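Local structure of oxysterol-binding protein homolog 3 (Saccharomyces cerevisiae, 4IC4) at residues A[148-153]-A[165-170]. The protein transfers sterols and other lipids between membranes through the cytosol, carrying them in a hydrophobic pocket of its OSBP-related domain, which also binds phosphatidylinositol 4-phosphate. Numbering follows the deposited sequence.
Sequences PPVFAF and TVTPSQ
Strands 150-153 and 165-170 run antiparallel, their axes at 144°, and Phe151 and Val166 form a hydrogen-bonded pair through two nearly straight bonds, Phe151 N to Val166 O and Val166 N to Phe151 O, each 2.9 Å. Beyond this pair, where Pro149 and Pro168 have no N-H to give, the hydroxyl of Thr167 takes over: OG1, anti to the carbonyl carbon (chi1 -70°), donates to a lone pair of Pro149 O at 2.8 Å. Val150 CG2 packs against Thr167 OG1 at 3.4 Å, while Val150 CG1, anti to its backbone N, meets Thr165 CG2 at 3.7 Å, methyl to methyl. An alanine replacing Thr167 would lack the hydroxyl and would probably leave Pro149 less firmly held against the 165-170 strand. The two strands form a beta hairpin in the antiparallel barrel of the OSBP-related domain, its Pro149 end close to Arg147 and Ser58, which bind the phosphoinositide. On the face carrying Phe151 and Val166, Pro168 CD abuts the edge of the Phe151 ring, in its plane, 3.6 Å from CE2. Val166 CG1, set between its N and carbonyl carbon (chi1 61°), reaches Phe153 CE2 at 4.0 Å. Helix 71-76 covers this group, Ile75 touching both Val166 and Phe153.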
loop_
_atom_site.group_PDB
_atom_site.type_symbol
_atom_site.label_atom_id
_atom_site.label_comp_id
_atom_site.label_asym_id
_atom_site.label_seq_id
_atom_site.Cartn_x
_atom_site.Cartn_y
_atom_site.Cartn_z
ATOM N N PRO A 148 10.448 1.160 -15.450
ATOM C CA PRO A 148 10.405 0.760 -14.040
ATOM C C PRO A 148 8.964 0.486 -13.616
ATOM O O PRO A 148 8.027 0.892 -14.297
ATOM C CB PRO A 148 10.984 1.975 -13.334
ATOM C CG PRO A 148 10.419 3.093 -14.142
ATOM C CD PRO A 148 10.625 2.619 -15.569
ATOM N N PRO A 149 8.771 -0.205 -12.485
ATOM C CA PRO A 149 7.404 -0.487 -12.041
ATOM C C PRO A 149 6.672 0.779 -11.618
ATOM O O PRO A 149 7.197 1.585 -10.849
ATOM C CB PRO A 149 7.612 -1.439 -10.874
ATOM C CG PRO A 149 8.906 -0.951 -10.288
ATOM C CD PRO A 149 9.753 -0.749 -11.530
ATOM N N VAL A 150 5.462 0.957 -12.135
ATOM C CA VAL A 150 4.648 2.110 -11.788
ATOM C C VAL A 150 3.238 1.608 -11.533
ATOM O O VAL A 150 2.669 0.882 -12.351
ATOM C CB VAL A 150 4.608 3.165 -12.920
ATOM C CG1 VAL A 150 3.724 4.336 -12.508
ATOM C CG2 VAL A 150 6.016 3.664 -13.218
ATOM N N PHE A 151 2.688 1.989 -10.387
ATOM C CA PHE A 151 1.345 1.580 -10.002
ATOM C C PHE A 151 0.462 2.812 -9.839
ATOM O O PHE A 151 0.866 3.805 -9.221
ATOM C CB PHE A 151 1.408 0.795 -8.691
ATOM C CG PHE A 151 2.396 -0.334 -8.714
ATOM C CD1 PHE A 151 2.109 -1.515 -9.394
ATOM C CD2 PHE A 151 3.626 -0.211 -8.077
ATOM C CE1 PHE A 151 3.036 -2.561 -9.437
ATOM C CE2 PHE A 151 4.562 -1.253 -8.115
ATOM C CZ PHE A 151 4.264 -2.430 -8.798
ATOM N N ALA A 152 -0.742 2.752 -10.397
ATOM C CA ALA A 152 -1.677 3.870 -10.315
ATOM C C ALA A 152 -2.866 3.494 -9.452
ATOM O O ALA A 152 -3.390 2.380 -9.556
ATOM C CB ALA A 152 -2.139 4.267 -11.713
ATOM N N PHE A 153 -3.283 4.428 -8.600
ATOM C CA PHE A 153 -4.403 4.219 -7.683
ATOM C C PHE A 153 -5.385 5.378 -7.711
ATOM O O PHE A 153 -4.988 6.538 -7.825
ATOM C CB PHE A 153 -3.907 4.092 -6.237
ATOM C CG PHE A 153 -3.060 2.884 -5.981
ATOM C CD1 PHE A 153 -3.598 1.753 -5.372
ATOM C CD2 PHE A 153 -1.724 2.868 -6.364
ATOM C CE1 PHE A 153 -2.812 0.620 -5.156
ATOM C CE2 PHE A 153 -0.934 1.742 -6.151
ATOM C CZ PHE A 153 -1.483 0.618 -5.547
ATOM N N THR A 165 0.316 7.867 -8.042
ATOM C CA THR A 165 1.112 7.216 -9.080
ATOM C C THR A 165 2.405 6.949 -8.330
ATOM O O THR A 165 3.105 7.885 -7.930
ATOM C CB THR A 165 1.360 8.142 -10.285
ATOM O OG1 THR A 165 0.112 8.415 -10.939
ATOM C CG2 THR A 165 2.304 7.478 -11.269
ATOM N N VAL A 166 2.733 5.676 -8.139
ATOM C CA VAL A 166 3.901 5.351 -7.344
ATOM C C VAL A 166 4.857 4.299 -7.884
ATOM O O VAL A 166 4.458 3.332 -8.539
ATOM C CB VAL A 166 3.436 4.917 -5.943
ATOM C CG1 VAL A 166 2.551 3.679 -6.060
ATOM C CG2 VAL A 166 4.615 4.629 -5.054
ATOM N N THR A 167 6.131 4.506 -7.585
ATOM C CA THR A 167 7.191 3.591 -7.970
ATOM C C THR A 167 7.993 3.279 -6.719
ATOM O O THR A 167 8.674 4.157 -6.185
ATOM C CB THR A 167 8.145 4.216 -9.008
ATOM O OG1 THR A 167 7.463 4.359 -10.258
ATOM C CG2 THR A 167 9.375 3.325 -9.209
ATOM N N PRO A 168 7.897 2.040 -6.211
ATOM C CA PRO A 168 8.659 1.686 -5.010
ATOM C C PRO A 168 10.135 1.664 -5.380
ATOM O O PRO A 168 10.488 1.319 -6.507
ATOM C CB PRO A 168 8.133 0.295 -4.662
ATOM C CG PRO A 168 6.719 0.326 -5.188
ATOM C CD PRO A 168 6.894 1.006 -6.524
ATOM N N SER A 169 10.995 2.047 -4.446
ATOM C CA SER A 169 12.427 2.046 -4.715
ATOM C C SER A 169 13.162 1.528 -3.493
ATOM O O SER A 169 12.642 1.574 -2.377
ATOM C CB SER A 169 12.918 3.454 -5.058
ATOM O OG SER A 169 12.939 4.282 -3.912
ATOM N N GLN A 170 14.376 1.042 -3.713
ATOM C CA GLN A 170 15.185 0.496 -2.637
ATOM C C GLN A 170 16.670 0.644 -2.932
ATOM O O GLN A 170 17.100 0.552 -4.083
ATOM C CB GLN A 170 14.844 -0.979 -2.447
ATOM C CG GLN A 170 14.870 -1.763 -3.749
ATOM C CD GLN A 170 14.353 -3.177 -3.599
ATOM O OE1 GLN A 170 14.210 -3.899 -4.584
ATOM N NE2 GLN A 170 14.072 -3.582 -2.365
#